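Local structure of blood group a-and b-cleaving endo-beta-galactosidase (Streptococcus pneumoniae, 2YGL) at residues 85-90 against 160-164; 261-267 against 347-353; 292-297 against 320-326. The protein probably binds carbohydrate through tandem CBM51 modules, serving a family 98 glycoside hydrolase that cleaves blood group A and B antigens as an endo-beta-galactosidase. Residues are numbered along the deposited sequence.

Interaction 1 of 3, residues 85-90 against 160-164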
loop_
_atom_site.group_PDB
_atom_site.type_symbol
_atom_site.label_atom_id
_atom_site.label_comp_id
_atom_site.label_asym_id
_atom_site.label_seq_id
_atom_site.Cartn_x
_atom_site.Cartn_y
_atom_site.Cartn_z
ATOM N N THR A 85 9.221 13.837 -12.302
ATOM C CA THR A 85 9.458 15.279 -12.439
ATOM C C THR A 85 10.034 15.632 -13.810
ATOM O O THR A 85 10.614 14.780 -14.488
ATOM C CB THR A 85 10.405 15.823 -11.326
ATOM O OG1 THR A 85 10.352 17.254 -11.299
ATOM C CG2 THR A 85 11.847 15.375 -11.545
ATOM N N TYR A 86 9.854 16.889 -14.209
ATOM C CA TYR A 86 10.534 17.450 -15.369
ATOM C C TYR A 86 11.673 18.333 -14.868
ATOM O O TYR A 86 11.488 19.124 -13.942
ATOM C CB TYR A 86 9.570 18.292 -16.211
ATOM C CG TYR A 86 8.450 17.508 -16.860
ATOM C CD1 TYR A 86 7.263 17.252 -16.170
ATOM C CD2 TYR A 86 8.571 17.032 -18.165
ATOM C CE1 TYR A 86 6.229 16.537 -16.757
ATOM C CE2 TYR A 86 7.537 16.312 -18.767
ATOM C CZ TYR A 86 6.371 16.070 -18.054
ATOM O OH TYR A 86 5.341 15.363 -18.631
ATOM N N ILE A 87 12.846 18.196 -15.474
ATOM C CA ILE A 87 14.003 19.004 -15.084
ATOM C C ILE A 87 14.529 19.868 -16.222
ATOM O O ILE A 87 14.436 19.501 -17.392
ATOM C CB ILE A 87 15.168 18.151 -14.493
ATOM C CG1 ILE A 87 15.570 17.019 -15.454
ATOM C CG2 ILE A 87 14.796 17.624 -13.111
ATOM C CD1 ILE A 87 16.926 16.391 -15.151
ATOM N N GLY A 88 15.088 21.013 -15.850
ATOM C CA GLY A 88 15.709 21.934 -16.792
ATOM C C GLY A 88 16.009 23.244 -16.094
ATOM O O GLY A 88 15.780 23.381 -14.893
ATOM N N ILE A 89 16.534 24.205 -16.847
ATOM C CA ILE A 89 16.760 25.547 -16.329
ATOM C C ILE A 89 15.512 26.374 -16.611
ATOM O O ILE A 89 15.027 26.404 -17.744
ATOM C CB ILE A 89 18.016 26.202 -16.950
ATOM C CG1 ILE A 89 19.263 25.377 -16.614
ATOM C CG2 ILE A 89 18.175 27.642 -16.453
ATOM C CD1 ILE A 89 20.509 25.751 -17.408
ATOM N N ASP A 90 14.989 27.031 -15.577
ATOM C CA ASP A 90 13.763 27.818 -15.706
ATOM C C ASP A 90 13.886 28.925 -16.753
ATOM O O ASP A 90 14.943 29.546 -16.896
ATOM C CB ASP A 90 13.360 28.423 -14.363
ATOM C CG ASP A 90 11.919 28.882 -14.351
ATOM O OD1 ASP A 90 11.023 28.038 -14.136
ATOM O OD2 ASP A 90 11.681 30.084 -14.568
ATOM N N GLU A 160 19.143 28.448 -12.597
ATOM C CA GLU A 160 17.810 28.319 -12.029
ATOM C C GLU A 160 17.244 26.937 -12.342
ATOM O O GLU A 160 16.412 26.784 -13.242
ATOM C CB GLU A 160 16.887 29.414 -12.586
ATOM C CG GLU A 160 17.340 30.842 -12.294
ATOM C CD GLU A 160 17.051 31.274 -10.871
ATOM O OE1 GLU A 160 15.921 31.048 -10.388
ATOM O OE2 GLU A 160 17.958 31.851 -10.237
ATOM N N VAL A 161 17.714 25.930 -11.606
ATOM C CA VAL A 161 17.243 24.559 -11.786
ATOM C C VAL A 161 15.855 24.411 -11.180
ATOM O O VAL A 161 15.630 24.760 -10.018
ATOM C CB VAL A 161 18.217 23.509 -11.176
ATOM C CG1 VAL A 161 17.572 22.123 -11.112
ATOM C CG2 VAL A 161 19.506 23.445 -11.981
ATOM N N VAL A 162 14.925 23.909 -11.986
ATOM C CA VAL A 162 13.592 23.587 -11.499
ATOM C C VAL A 162 13.279 22.108 -11.649
ATOM O O VAL A 162 13.579 21.487 -12.677
ATOM C CB VAL A 162 12.475 24.435 -12.166
ATOM C CG1 VAL A 162 12.485 25.858 -11.626
ATOM C CG2 VAL A 162 12.589 24.415 -13.688
ATOM N N PHE A 163 12.696 21.553 -10.595
ATOM C CA PHE A 163 12.137 20.218 -10.624
ATOM C C PHE A 163 10.631 20.408 -10.798
ATOM O O PHE A 163 9.868 20.382 -9.830
ATOM C CB PHE A 163 12.493 19.458 -9.336
ATOM C CG PHE A 163 13.983 19.321 -9.097
ATOM C CD1 PHE A 163 14.706 20.343 -8.481
ATOM C CD2 PHE A 163 14.662 18.169 -9.491
ATOM C CE1 PHE A 163 16.085 20.220 -8.264
ATOM C CE2 PHE A 163 16.040 18.036 -9.276
ATOM C CZ PHE A 163 16.750 19.065 -8.663
ATOM N N ALA A 164 10.225 20.638 -12.046
ATOM C CA ALA A 164 8.839 20.959 -12.385
ATOM C C ALA A 164 7.923 19.754 -12.222
ATOM O O ALA A 164 8.251 18.652 -12.672
ATOM C CB ALA A 164 8.748 21.505 -13.807
#

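Interaction 2 of 3, residues 261-267 against 347-353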
loop_
_atom_site.group_PDB
_atom_site.type_symbol
_atom_site.label_atom_id
_atom_site.label_comp_id
_atom_site.label_asym_id
_atom_site.label_seq_id
_atom_site.Cartn_x
_atom_site.Cartn_y
_atom_site.Cartn_z
ATOM N N ASN A 261 -16.142 -9.481 -9.848
ATOM C CA ASN A 261 -14.702 -9.542 -10.012
ATOM C C ASN A 261 -13.994 -9.555 -8.648
ATOM O O ASN A 261 -13.302 -8.603 -8.274
ATOM C CB ASN A 261 -14.239 -8.369 -10.887
ATOM C CG ASN A 261 -12.747 -8.384 -11.153
ATOM O OD1 ASN A 261 -12.126 -9.445 -11.241
ATOM N ND2 ASN A 261 -12.161 -7.198 -11.279
ATOM N N VAL A 262 -14.188 -10.649 -7.912
ATOM C CA VAL A 262 -13.610 -10.822 -6.578
ATOM C C VAL A 262 -12.107 -11.068 -6.690
ATOM O O VAL A 262 -11.674 -11.957 -7.418
ATOM C CB VAL A 262 -14.288 -11.993 -5.811
ATOM C CG1 VAL A 262 -13.667 -12.176 -4.429
ATOM C CG2 VAL A 262 -15.793 -11.763 -5.691
ATOM N N THR A 263 -11.322 -10.283 -5.959
ATOM C CA THR A 263 -9.864 -10.350 -6.065
ATOM C C THR A 263 -9.155 -10.778 -4.782
ATOM O O THR A 263 -7.971 -11.117 -4.816
ATOM C CB THR A 263 -9.273 -8.994 -6.505
ATOM O OG1 THR A 263 -9.686 -7.979 -5.583
ATOM C CG2 THR A 263 -9.737 -8.627 -7.915
ATOM N N ARG A 264 -9.867 -10.766 -3.659
ATOM C CA ARG A 264 -9.229 -10.939 -2.355
ATOM C C ARG A 264 -10.197 -11.487 -1.305
ATOM O O ARG A 264 -11.373 -11.116 -1.278
ATOM C CB ARG A 264 -8.666 -9.590 -1.896
ATOM C CG ARG A 264 -7.506 -9.638 -0.917
ATOM C CD ARG A 264 -7.020 -8.218 -0.645
ATOM N NE ARG A 264 -6.067 -8.139 0.460
ATOM C CZ ARG A 264 -5.704 -7.007 1.060
ATOM N NH1 ARG A 264 -6.214 -5.843 0.669
ATOM N NH2 ARG A 264 -4.829 -7.036 2.058
ATOM N N PHE A 265 -9.694 -12.378 -0.454
ATOM C CA PHE A 265 -10.450 -12.879 0.695
ATOM C C PHE A 265 -9.676 -12.611 1.985
ATOM O O PHE A 265 -8.506 -12.985 2.098
ATOM C CB PHE A 265 -10.762 -14.374 0.537
ATOM C CG PHE A 265 -11.310 -15.021 1.786
ATOM C CD1 PHE A 265 -12.612 -14.766 2.208
ATOM C CD2 PHE A 265 -10.520 -15.888 2.536
ATOM C CE1 PHE A 265 -13.118 -15.360 3.360
ATOM C CE2 PHE A 265 -11.016 -16.487 3.690
ATOM C CZ PHE A 265 -12.320 -16.224 4.101
ATOM N N ILE A 266 -10.333 -11.957 2.944
ATOM C CA ILE A 266 -9.710 -11.583 4.220
ATOM C C ILE A 266 -10.511 -12.115 5.402
ATOM O O ILE A 266 -11.704 -11.833 5.516
ATOM C CB ILE A 266 -9.623 -10.041 4.412
ATOM C CG1 ILE A 266 -9.231 -9.319 3.116
ATOM C CG2 ILE A 266 -8.689 -9.688 5.586
ATOM C CD1 ILE A 266 -7.814 -9.502 2.724
ATOM N N SER A 267 -9.843 -12.853 6.287
ATOM C CA SER A 267 -10.464 -13.333 7.524
ATOM C C SER A 267 -9.445 -13.812 8.548
ATOM O O SER A 267 -8.434 -14.424 8.196
ATOM C CB SER A 267 -11.446 -14.473 7.233
ATOM O OG SER A 267 -12.178 -14.817 8.395
ATOM N N GLY A 347 -14.421 -11.472 10.871
ATOM C CA GLY A 347 -14.305 -10.328 9.965
ATOM C C GLY A 347 -14.276 -10.691 8.491
ATOM O O GLY A 347 -13.907 -9.862 7.658
ATOM N N ALA A 348 -14.681 -11.924 8.174
ATOM C CA ALA A 348 -14.588 -12.477 6.816
ATOM C C ALA A 348 -15.216 -11.575 5.758
ATOM O O ALA A 348 -16.407 -11.264 5.825
ATOM C CB ALA A 348 -15.205 -13.867 6.761
ATOM N N LEU A 349 -14.404 -11.164 4.786
ATOM C CA LEU A 349 -14.863 -10.267 3.725
ATOM C C LEU A 349 -14.210 -10.536 2.361
ATOM O O LEU A 349 -13.158 -11.179 2.275
ATOM C CB LEU A 349 -14.695 -8.795 4.144
ATOM C CG LEU A 349 -13.310 -8.189 4.396
ATOM C CD1 LEU A 349 -12.627 -7.801 3.085
ATOM C CD2 LEU A 349 -13.442 -6.965 5.296
ATOM N N PHE A 350 -14.864 -10.046 1.309
ATOM C CA PHE A 350 -14.349 -10.090 -0.057
ATOM C C PHE A 350 -13.971 -8.689 -0.535
ATOM O O PHE A 350 -14.607 -7.704 -0.153
ATOM C CB PHE A 350 -15.410 -10.647 -1.016
ATOM C CG PHE A 350 -15.575 -12.144 -0.976
ATOM C CD1 PHE A 350 -14.473 -12.993 -0.915
ATOM C CD2 PHE A 350 -16.848 -12.707 -1.052
ATOM C CE1 PHE A 350 -14.638 -14.377 -0.896
ATOM C CE2 PHE A 350 -17.022 -14.088 -1.037
ATOM C CZ PHE A 350 -15.917 -14.925 -0.961
ATOM N N MET A 351 -12.941 -8.607 -1.377
ATOM C CA MET A 351 -12.589 -7.365 -2.067
ATOM C C MET A 351 -12.794 -7.524 -3.574
ATOM O O MET A 351 -12.582 -8.606 -4.125
ATOM C CB MET A 351 -11.132 -6.970 -1.795
ATOM C CG MET A 351 -10.763 -6.740 -0.327
ATOM S SD MET A 351 -11.425 -5.219 0.387
ATOM C CE MET A 351 -10.621 -3.968 -0.621
ATOM N N ALA A 352 -13.211 -6.444 -4.232
ATOM C CA ALA A 352 -13.322 -6.415 -5.691
ATOM C C ALA A 352 -12.426 -5.326 -6.281
ATOM O O ALA A 352 -12.649 -4.133 -6.063
ATOM C CB ALA A 352 -14.773 -6.219 -6.125
ATOM N N ASN A 353 -11.410 -5.751 -7.024
ATOM C CA ASN A 353 -10.420 -4.841 -7.594
ATOM C C ASN A 353 -10.427 -4.891 -9.118
ATOM O O ASN A 353 -10.167 -3.887 -9.783
ATOM C CB ASN A 353 -9.029 -5.183 -7.049
ATOM C CG ASN A 353 -7.951 -4.236 -7.541
ATOM O OD1 ASN A 353 -6.996 -4.656 -8.199
ATOM N ND2 ASN A 353 -8.097 -2.953 -7.227
#

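Interaction 3 of 3, residues 292-297 against 320-326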
loop_
_atom_site.group_PDB
_atom_site.type_symbol
_atom_site.label_atom_id
_atom_site.label_comp_id
_atom_site.label_asym_id
_atom_site.label_seq_id
_atom_site.Cartn_x
_atom_site.Cartn_y
_atom_site.Cartn_z
ATOM N N ALA A 292 -10.610 -22.175 -4.674
ATOM C CA ALA A 292 -11.138 -21.461 -5.835
ATOM C C ALA A 292 -11.280 -22.403 -7.024
ATOM O O ALA A 292 -10.288 -22.940 -7.522
ATOM C CB ALA A 292 -10.245 -20.275 -6.189
ATOM N N ASP A 293 -12.523 -22.599 -7.464
ATOM C CA ASP A 293 -12.866 -23.521 -8.561
ATOM C C ASP A 293 -12.210 -24.899 -8.424
ATOM O O ASP A 293 -11.630 -25.418 -9.379
ATOM C CB ASP A 293 -12.550 -22.894 -9.931
ATOM C CG ASP A 293 -13.368 -21.640 -10.204
ATOM O OD1 ASP A 293 -14.556 -21.599 -9.817
ATOM O OD2 ASP A 293 -12.823 -20.695 -10.806
ATOM N N GLY A 294 -12.298 -25.474 -7.227
ATOM C CA GLY A 294 -11.764 -26.811 -6.971
ATOM C C GLY A 294 -10.280 -26.846 -6.652
ATOM O O GLY A 294 -9.741 -27.901 -6.331
ATOM N N LYS A 295 -9.624 -25.689 -6.723
ATOM C CA LYS A 295 -8.191 -25.591 -6.469
ATOM C C LYS A 295 -7.900 -24.882 -5.146
ATOM O O LYS A 295 -8.345 -23.751 -4.919
ATOM C CB LYS A 295 -7.494 -24.875 -7.633
ATOM C CG LYS A 295 -5.978 -25.034 -7.658
ATOM C CD LYS A 295 -5.369 -24.302 -8.855
ATOM C CE LYS A 295 -3.863 -24.523 -8.952
ATOM N NZ LYS A 295 -3.105 -23.820 -7.874
ATOM N N VAL A 296 -7.151 -25.559 -4.278
ATOM C CA VAL A 296 -6.747 -24.995 -2.991
ATOM C C VAL A 296 -5.794 -23.826 -3.226
ATOM O O VAL A 296 -4.717 -24.001 -3.802
ATOM C CB VAL A 296 -6.089 -26.068 -2.074
ATOM C CG1 VAL A 296 -5.547 -25.445 -0.800
ATOM C CG2 VAL A 296 -7.089 -27.172 -1.739
ATOM N N ILE A 297 -6.212 -22.633 -2.804
ATOM C CA ILE A 297 -5.388 -21.428 -2.934
ATOM C C ILE A 297 -4.865 -20.945 -1.583
ATOM O O ILE A 297 -3.984 -20.083 -1.523
ATOM C CB ILE A 297 -6.117 -20.285 -3.695
ATOM C CG1 ILE A 297 -7.421 -19.893 -2.983
ATOM C CG2 ILE A 297 -6.352 -20.686 -5.156
ATOM C CD1 ILE A 297 -7.998 -18.561 -3.427
ATOM N N GLU A 320 -5.153 -13.789 -2.472
ATOM C CA GLU A 320 -5.654 -13.296 -3.751
ATOM C C GLU A 320 -6.575 -14.323 -4.393
ATOM O O GLU A 320 -6.275 -15.516 -4.398
ATOM C CB GLU A 320 -4.499 -12.987 -4.711
ATOM C CG GLU A 320 -3.715 -11.723 -4.387
ATOM C CD GLU A 320 -2.645 -11.400 -5.426
ATOM O OE1 GLU A 320 -2.295 -12.283 -6.243
ATOM O OE2 GLU A 320 -2.148 -10.253 -5.425
ATOM N N ILE A 321 -7.696 -13.851 -4.926
ATOM C CA ILE A 321 -8.604 -14.699 -5.691
ATOM C C ILE A 321 -8.252 -14.547 -7.169
ATOM O O ILE A 321 -8.228 -13.424 -7.682
ATOM C CB ILE A 321 -10.094 -14.320 -5.453
ATOM C CG1 ILE A 321 -10.435 -14.270 -3.950
ATOM C CG2 ILE A 321 -11.030 -15.256 -6.217
ATOM C CD1 ILE A 321 -10.147 -15.546 -3.166
ATOM N N PRO A 322 -7.967 -15.669 -7.859
ATOM C CA PRO A 322 -7.589 -15.587 -9.271
ATOM C C PRO A 322 -8.692 -14.977 -10.130
ATOM O O PRO A 322 -9.878 -15.211 -9.880
ATOM C CB PRO A 322 -7.366 -17.054 -9.661
ATOM C CG PRO A 322 -7.075 -17.750 -8.378
ATOM C CD PRO A 322 -7.942 -17.060 -7.371
ATOM N N LYS A 323 -8.289 -14.188 -11.124
ATOM C CA LYS A 323 -9.209 -13.600 -12.096
ATOM C C LYS A 323 -10.134 -14.669 -12.683
ATOM O O LYS A 323 -9.704 -15.799 -12.932
ATOM C CB LYS A 323 -8.409 -12.902 -13.206
ATOM C CG LYS A 323 -9.237 -12.155 -14.247
ATOM C CD LYS A 323 -8.331 -11.522 -15.299
ATOM C CE LYS A 323 -9.098 -11.116 -16.551
ATOM N NZ LYS A 323 -9.481 -12.281 -17.397
ATOM N N ASP A 324 -11.402 -14.300 -12.868
ATOM C CA ASP A 324 -12.440 -15.159 -13.466
ATOM C C ASP A 324 -12.882 -16.367 -12.617
ATOM O O ASP A 324 -13.400 -17.350 -13.153
ATOM C CB ASP A 324 -12.047 -15.607 -14.887
ATOM C CG ASP A 324 -11.885 -14.439 -15.853
ATOM O OD1 ASP A 324 -12.613 -13.430 -15.727
ATOM O OD2 ASP A 324 -11.023 -14.536 -16.749
ATOM N N THR A 325 -12.696 -16.282 -11.299
ATOM C CA THR A 325 -13.129 -17.348 -10.383
ATOM C C THR A 325 -14.657 -17.433 -10.345
ATOM O O THR A 325 -15.342 -16.415 -10.217
ATOM C CB THR A 325 -12.558 -17.147 -8.951
ATOM O OG1 THR A 325 -11.130 -17.256 -8.979
ATOM C CG2 THR A 325 -13.109 -18.186 -7.978
ATOM N N GLN A 326 -15.176 -18.653 -10.465
ATOM C CA GLN A 326 -16.620 -18.897 -10.480
ATOM C C GLN A 326 -17.148 -19.267 -9.098
ATOM O O GLN A 326 -18.239 -18.842 -8.702
ATOM C CB GLN A 326 -16.974 -20.011 -11.479
ATOM C CG GLN A 326 -16.520 -19.750 -12.919
ATOM C CD GLN A 326 -17.067 -18.446 -13.477
ATOM O OE1 GLN A 326 -16.342 -17.461 -13.606
ATOM N NE2 GLN A 326 -18.354 -18.431 -13.791
HETATM O O HOH W 1 -10.373 -19.665 -10.183
#

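Interaction 1 of 3, residues 85-90 against 160-164
The ring of F163 lies beside the aliphatic branch of I87, CD2 of F163 being 3.7 Å from CG2 of I87. The two residues form a non-hydrogen-bonded pair in an antiparallel sheet, and on the same face I89 sits across from V161. I87, V161 and F163 belong to the interior of a beta-sandwich module, where I106, on strand 105-110 of the other sheet, packs against all three; I89 is buried at the calcium end of the module, its side chain about 7 Å from the bound ion. The opposite face carries Y86, A164 and V162, with I45 covering A164 and V162. The methyl of A164 packs against the stem of Y86, CB to CB at 4.1 Å, a short side chain that fits under I45, while the Y86 ring leads away to meet K55 in a cation-pi contact.

The backbones are joined through Y86 N to A164 O (2.8 Å), A164 N to Y86 O (2.7 Å), V162 N to G88 O (3.1 Å) and D90 N to E160 O (2.7 Å). G88 turns a corner with phi and psi both close to 180°, an extended form glycine adopts easily, yet the pairing carries on. T85 OG1 also donates to A164 O at 2.9 Å, so this carbonyl receives two donors. The acidic ends find partners elsewhere: D90 binds S92 and the backbone of S46, E160 binds T35. These bonds settle one edge of each strand and strands 133-138 and 60-64 take the other, so the sheet as a whole satisfies the buried peptide groups.

Interaction 2 of 3, residues 261-267 against 347-353
Two phenylalanines form a ridge on one face of this antiparallel strand pair. F265 and F350 are opposed, and their rings meet obliquely, centroids 5.9 Å apart and planes at 58°, with CD1 of F265 3.7 Å from CE1 of F350. Small or branched neighbours fill the hollows around them: CG1 of V262 fits 3.7 Å from CD1 of F350, and CB of A348 lies 4.3 Å from CE1 of F265. Large apolar rings suit this face because they span the gap to L330 and I328 of strand 327-334.

On the other face I266 and L349 interlock, CG1 to CD1 at 3.7 Å, and helix 179-184 lays L182 over both. Next along, R264 and M351 approach through their CB atoms, 3.6 Å apart; the flexible methionine then bends away.

Toward the T263 end the pairing is irregular: T263 and R264 both face M351, a classic beta bulge, with T263 N donating to M351 O (2.8 Å) and M351 N to R264 O (3.0 Å). Beyond it, I266 N donates to L349 O (3.0 Å) and L349 N to I266 O (2.9 Å). The phenylalanine face is apolar and turned to the other sheet, whereas the opposite face is apolar where I266 and L349 lie under the helix and becomes polar at R264, whose charge D318 meets in a salt bridge.

Interaction 3 of 3, residues 292-297 against 320-326
Two turns of a beta-sandwich meet here: the type I' hairpin turn A292 to K295, linking strands 285-292 and 295-299, and the type II turn P322 to T325, in the loop between strands 315-320 and 327-334. The hairpin closes on itself, A292 N donating to K295 O at 2.8 Å and K295 N to A292 O at 2.9 Å. D293 and G294 both have positive phi, a conformation that glycine reaches without strain; aspartate is among the other residues that tolerate it, as is usual at the first corner of a type I' turn.

D293 is the chief acceptor. Its OD1 and OD2, each 3.1 Å from Q326 N, both accept that backbone N-H, and OD1 also accepts from the backbone N of T327. A short, charged side chain suits this place, where several donors converge. T325 serves the second turn: its OG1 donates to P322 O at 2.6 Å, reinforcing the weak T325 N to P322 O bond across the turn. Farther out, K323 NZ makes a salt bridge with D324 OD2 at 2.8 Å.

Beside these polar links, CD1 of I297 reaches CD1 of I321 at 3.7 Å and CD of P322 at 4.2 Å, while CB of A292 sits 4.0 Å from CG2 of T325. One water completes the junction, donating to OD2 of D293 at 2.7 Å and to OG1 of T325 at 2.8 Å.

From the N terminus, interaction 1 comes first, closing a loop of 69 residues within the first NPCBM/NEW2 range by joining strand 82-87 to the start of strand 160-171. It is complete before interaction 2 opens in the second range, and the two centres stand about 43 Å apart. Interaction 2 joins strands 262-271 and 343-352 across 79 residues, and interaction 3 is nested inside that loop, bringing a hairpin of the other sheet to the connection leaving strand 315-320. T263 O lies 2.8 Å from I321 N, probably hydrogen-bonded, extending the pairing of strands 262-271 and 315-320, while I321, packed on F265 and I297, carries the contact to the other sheet.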